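Local coordinates for protein guanine nucleotide exchange factor SRM1 (Saccharomyces cerevisiae, PDB 3OF7) that acts as the guanine nucleotide exchange factor for the GTPases Gsp1 and Gsp2, binds chromatin and supports nuclear export of mRNA and ribosomes, at residues A155-L163 and Y170-N178. Sequence-based numbering, arbitrary orientation.
Sequences ATDNMSCAL and YAWGTFRCN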
ATOM      1  N   ALA A 155       0.907   4.428  -5.787  1.00 12.94           N
ATOM      2  CA  ALA A 155       0.271   5.694  -5.484  1.00 13.03           C
ATOM      3  C   ALA A 155       0.611   6.060  -4.050  1.00 13.47           C
ATOM      4  O   ALA A 155       0.444   5.234  -3.136  1.00 13.22           O
ATOM      5  CB  ALA A 155      -1.251   5.596  -5.677  1.00 12.95           C
ATOM      6  N   THR A 156       1.115   7.282  -3.874  1.00 13.57           N
ATOM      7  CA  THR A 156       1.322   7.865  -2.557  1.00 14.05           C
ATOM      8  C   THR A 156       0.086   8.712  -2.230  1.00 14.46           C
ATOM      9  O   THR A 156      -0.966   8.535  -2.837  1.00 14.66           O
ATOM     10  CB  THR A 156       2.594   8.750  -2.518  1.00 14.01           C
ATOM     11  OG1 THR A 156       2.397   9.907  -3.333  1.00 13.71           O
ATOM     12  CG2 THR A 156       3.820   7.972  -2.999  1.00 13.91           C
ATOM     13  N   ASP A 157       0.202   9.627  -1.275  1.00 15.34           N
ATOM     14  CA  ASP A 157      -0.899  10.550  -0.998  1.00 16.17           C
ATOM     15  C   ASP A 157      -1.183  11.434  -2.215  1.00 16.47           C
ATOM     16  O   ASP A 157      -2.344  11.619  -2.590  1.00 17.42           O
ATOM     17  CB  ASP A 157      -0.601  11.426   0.222  1.00 16.52           C
ATOM     18  CG  ASP A 157      -1.017  10.780   1.532  1.00 18.13           C
ATOM     19  OD1 ASP A 157      -1.118   9.529   1.620  1.00 18.81           O
ATOM     20  OD2 ASP A 157      -1.218  11.540   2.497  1.00 20.21           O
ATOM     21  N   ASN A 158      -0.115  11.917  -2.854  1.00 16.11           N
ATOM     22  CA  ASN A 158      -0.195  12.993  -3.850  1.00 16.11           C
ATOM     23  C   ASN A 158       0.536  12.703  -5.181  1.00 15.86           C
ATOM     24  O   ASN A 158       0.496  13.528  -6.108  1.00 16.27           O
ATOM     25  CB  ASN A 158       0.361  14.295  -3.232  1.00 16.01           C
ATOM     26  CG  ASN A 158      -0.304  14.659  -1.905  0.80 16.54           C
ATOM     27  OD1 ASN A 158       0.320  14.599  -0.826  1.00 18.09           O
ATOM     28  ND2 ASN A 158      -1.571  15.036  -1.977  1.00 14.01           N
ATOM     29  N   MET A 159       1.209  11.556  -5.273  1.00 15.30           N
ATOM     30  CA  MET A 159       1.922  11.184  -6.507  1.00 15.08           C
ATOM     31  C   MET A 159       1.568   9.797  -7.012  1.00 14.39           C
ATOM     32  O   MET A 159       1.050   8.957  -6.276  1.00 14.54           O
ATOM     33  CB  MET A 159       3.450  11.450  -6.457  1.00 15.07           C
ATOM     34  CG  MET A 159       4.364  10.423  -5.799  1.00 15.81           C
ATOM     35  SD  MET A 159       4.909   8.888  -6.624  1.00 12.18           S
ATOM     36  CE  MET A 159       5.973   9.405  -7.980  1.00 18.86           C
ATOM     37  N   SER A 160       1.842   9.584  -8.289  1.00 14.29           N
ATOM     38  CA  SER A 160       1.481   8.359  -8.965  1.00 14.08           C
ATOM     39  C   SER A 160       2.672   7.891  -9.776  1.00 14.44           C
ATOM     40  O   SER A 160       3.469   8.711 -10.248  1.00 14.17           O
ATOM     41  CB  SER A 160       0.297   8.620  -9.885  1.00 13.85           C
ATOM     42  OG  SER A 160      -0.864   8.912  -9.134  1.00 13.15           O
ATOM     43  N   CYS A 161       2.789   6.580  -9.930  1.00 14.55           N
ATOM     44  CA  CYS A 161       3.925   5.989 -10.619  1.00 15.22           C
ATOM     45  C   CYS A 161       3.513   4.728 -11.365  1.00 15.48           C
ATOM     46  O   CYS A 161       2.723   3.935 -10.858  1.00 15.07           O
ATOM     47  CB  CYS A 161       5.051   5.680  -9.632  1.00 14.98           C
ATOM     48  SG  CYS A 161       6.609   5.201 -10.423  1.00 17.64           S
ATOM     49  N   ALA A 162       4.036   4.570 -12.579  1.00 15.36           N
ATOM     50  CA  ALA A 162       3.837   3.347 -13.349  1.00 15.75           C
ATOM     51  C   ALA A 162       5.187   2.810 -13.779  1.00 15.82           C
ATOM     52  O   ALA A 162       5.998   3.540 -14.381  1.00 15.97           O
ATOM     53  CB  ALA A 162       2.950   3.608 -14.574  1.00 15.22           C
ATOM     54  N   LEU A 163       5.425   1.544 -13.455  1.00 15.49           N
ATOM     55  CA  LEU A 163       6.637   0.844 -13.848  1.00 15.38           C
ATOM     56  C   LEU A 163       6.370  -0.008 -15.084  1.00 15.70           C
ATOM     57  O   LEU A 163       5.447  -0.827 -15.087  1.00 15.45           O
ATOM     58  CB  LEU A 163       7.125  -0.045 -12.702  1.00 15.26           C
ATOM     59  CG  LEU A 163       8.309  -0.973 -12.991  1.00 15.72           C
ATOM     60  CD1 LEU A 163       9.567  -0.171 -13.362  1.00 16.55           C
ATOM     61  CD2 LEU A 163       8.572  -1.906 -11.814  1.00 16.32           C
ATOM     62  N   TYR A 170       7.208   6.069 -15.286  1.00 19.38           N
ATOM     63  CA  TYR A 170       6.440   7.297 -15.492  1.00 19.26           C
ATOM     64  C   TYR A 170       5.838   7.737 -14.163  1.00 18.81           C
ATOM     65  O   TYR A 170       5.356   6.912 -13.390  1.00 19.19           O
ATOM     66  CB  TYR A 170       5.354   7.125 -16.569  1.00 19.12           C
ATOM     67  CG  TYR A 170       5.892   7.337 -17.972  1.00 19.42           C
ATOM     68  CD1 TYR A 170       6.836   6.462 -18.514  1.00 19.37           C
ATOM     69  CD2 TYR A 170       5.482   8.429 -18.741  1.00 20.65           C
ATOM     70  CE1 TYR A 170       7.356   6.660 -19.785  1.00 20.61           C
ATOM     71  CE2 TYR A 170       5.992   8.634 -20.022  1.00 21.50           C
ATOM     72  CZ  TYR A 170       6.929   7.744 -20.534  1.00 21.51           C
ATOM     73  OH  TYR A 170       7.437   7.945 -21.797  1.00 21.82           O
ATOM     74  N   ALA A 171       5.901   9.034 -13.900  1.00 18.34           N
ATOM     75  CA  ALA A 171       5.454   9.585 -12.625  1.00 17.55           C
ATOM     76  C   ALA A 171       4.683  10.874 -12.846  1.00 17.46           C
ATOM     77  O   ALA A 171       4.873  11.554 -13.864  1.00 17.23           O
ATOM     78  CB  ALA A 171       6.633   9.805 -11.695  1.00 17.48           C
ATOM     79  N   TRP A 172       3.781  11.179 -11.909  1.00 16.98           N
ATOM     80  CA  TRP A 172       2.990  12.415 -11.935  1.00 16.53           C
ATOM     81  C   TRP A 172       2.440  12.765 -10.546  1.00 16.69           C
ATOM     82  O   TRP A 172       2.490  11.943  -9.622  1.00 16.05           O
ATOM     83  CB  TRP A 172       1.872  12.366 -13.001  1.00 16.85           C
ATOM     84  CG  TRP A 172       0.843  11.246 -12.884  1.00 16.20           C
ATOM     85  CD1 TRP A 172      -0.440  11.364 -12.418  1.00 17.13           C
ATOM     86  CD2 TRP A 172       1.000   9.869 -13.271  1.00 15.49           C
ATOM     87  NE1 TRP A 172      -1.088  10.148 -12.479  1.00 15.55           N
ATOM     88  CE2 TRP A 172      -0.227   9.214 -12.996  1.00 15.78           C
ATOM     89  CE3 TRP A 172       2.058   9.121 -13.815  1.00 16.93           C
ATOM     90  CZ2 TRP A 172      -0.424   7.850 -13.248  1.00 15.18           C
ATOM     91  CZ3 TRP A 172       1.865   7.755 -14.060  1.00 16.73           C
ATOM     92  CH2 TRP A 172       0.628   7.137 -13.774  1.00 16.73           C
ATOM     93  N   GLY A 173       1.943  13.990 -10.403  1.00 16.30           N
ATOM     94  CA  GLY A 173       1.448  14.491  -9.118  1.00 16.15           C
ATOM     95  C   GLY A 173       2.512  15.348  -8.455  1.00 16.58           C
ATOM     96  O   GLY A 173       3.180  16.147  -9.134  1.00 16.04           O
ATOM     97  N   THR A 174       2.680  15.187  -7.142  1.00 15.85           N
ATOM     98  CA  THR A 174       3.674  15.958  -6.387  1.00 16.07           C
ATOM     99  C   THR A 174       3.979  15.282  -5.057  1.00 16.05           C
ATOM    100  O   THR A 174       3.308  14.311  -4.688  1.00 16.31           O
ATOM    101  CB  THR A 174       3.209  17.427  -6.141  1.00 16.15           C
ATOM    102  OG1 THR A 174       4.334  18.234  -5.762  1.00 17.30           O
ATOM    103  CG2 THR A 174       2.145  17.505  -5.031  1.00 15.94           C
ATOM    104  N   PHE A 175       4.995  15.773  -4.352  1.00 15.68           N
ATOM    105  CA  PHE A 175       5.214  15.393  -2.960  1.00 16.41           C
ATOM    106  C   PHE A 175       4.921  16.570  -2.048  1.00 17.32           C
ATOM    107  O   PHE A 175       5.421  17.686  -2.259  1.00 17.31           O
ATOM    108  CB  PHE A 175       6.648  14.908  -2.713  1.00 16.09           C
ATOM    109  CG  PHE A 175       7.086  13.813  -3.638  1.00 16.20           C
ATOM    110  CD1 PHE A 175       7.927  14.089  -4.713  1.00 16.28           C
ATOM    111  CD2 PHE A 175       6.653  12.506  -3.442  1.00 15.56           C
ATOM    112  CE1 PHE A 175       8.341  13.063  -5.589  1.00 15.94           C
ATOM    113  CE2 PHE A 175       7.062  11.476  -4.307  1.00 16.90           C
ATOM    114  CZ  PHE A 175       7.909  11.763  -5.387  1.00 15.31           C
ATOM    115  N   ARG A 176       4.105  16.312  -1.030  1.00 18.03           N
ATOM    116  CA  ARG A 176       3.923  17.262   0.047  1.00 19.58           C
ATOM    117  C   ARG A 176       4.916  17.001   1.174  1.00 20.35           C
ATOM    118  O   ARG A 176       5.656  16.019   1.170  1.00 20.27           O
ATOM    119  CB  ARG A 176       2.486  17.211   0.577  1.00 19.41           C
ATOM    120  CG  ARG A 176       1.460  17.849  -0.343  1.00 20.63           C
ATOM    121  CD  ARG A 176       0.079  17.805   0.297  1.00 22.83           C
ATOM    122  NE  ARG A 176      -0.962  18.239  -0.629  1.00 25.93           N
ATOM    123  CZ  ARG A 176      -1.345  19.502  -0.799  0.70 27.60           C
ATOM    124  NH1 ARG A 176      -0.779  20.480  -0.099  1.00 28.88           N
ATOM    125  NH2 ARG A 176      -2.298  19.785  -1.677  1.00 28.98           N
ATOM    126  N   CYS A 177       4.932  17.919   2.130  1.00 21.93           N
ATOM    127  CA  CYS A 177       5.709  17.796   3.343  1.00 23.62           C
ATOM    128  C   CYS A 177       4.840  18.345   4.480  1.00 24.40           C
ATOM    129  O   CYS A 177       3.682  18.715   4.259  1.00 24.60           O
ATOM    130  CB  CYS A 177       7.006  18.593   3.207  1.00 23.47           C
ATOM    131  SG  CYS A 177       6.722  20.326   2.829  1.00 27.27           S
ATOM    132  N   ASN A 178       5.399  18.416   5.686  1.00 26.06           N
ATOM    133  CA  ASN A 178       4.633  18.816   6.875  1.00 27.52           C
ATOM    134  C   ASN A 178       3.824  20.108   6.709  1.00 28.16           C
ATOM    135  O   ASN A 178       2.737  20.242   7.286  1.00 29.01           O
ATOM    136  CB  ASN A 178       5.560  18.936   8.101  1.00 27.75           C
ATOM    137  CG  ASN A 178       6.208  17.610   8.489  0.80 28.31           C
ATOM    138  OD1 ASN A 178       5.796  16.542   8.035  0.80 29.92           O
ATOM    139  ND2 ASN A 178       7.234  17.680   9.336  0.80 27.86           N
TER
HETATM  140  O   HOH W   1       3.072  12.331  -2.740  1.00 14.85           O
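S160 lies against the indole of W172 in an antiparallel β-hairpin, the two middle strands of one blade of the RCC1-like β-propeller. S160 CB sits over one indole face, a CH-pi contact 3.4 Å from the five-membered ring centroid. With W172 CG between its backbone N and carbonyl carbon (chi1 59°), the indole turns over S160 on the paired strand. A98 O, outside the hairpin, accepts a hydrogen bond from S160 OG and a weak one from W172 NE1. An alanine in place of W172 removes the indole, and S160 CB would probably lose its cover and A98 O its weak second donor. Between the backbones, S160 N donates to W172 O (2.8 Å) and S160 O accepts from W172 N. A162 and Y170 exchange two hydrogen bonds. On the side of C161 and A171, M159, bent at chi2 and chi3, lays CG 3.3 Å from F175 CE2 and CE 3.8 Å from A171 CB. N158 O accepts from T174 N; G173 CA (phi 99°) also lies 3.3 Å from it, where a CB would clash. Before M159 comes an ST motif: T156 OG1 accepts from M159 N and donates to a water that donates to T174 O (2.8 Å).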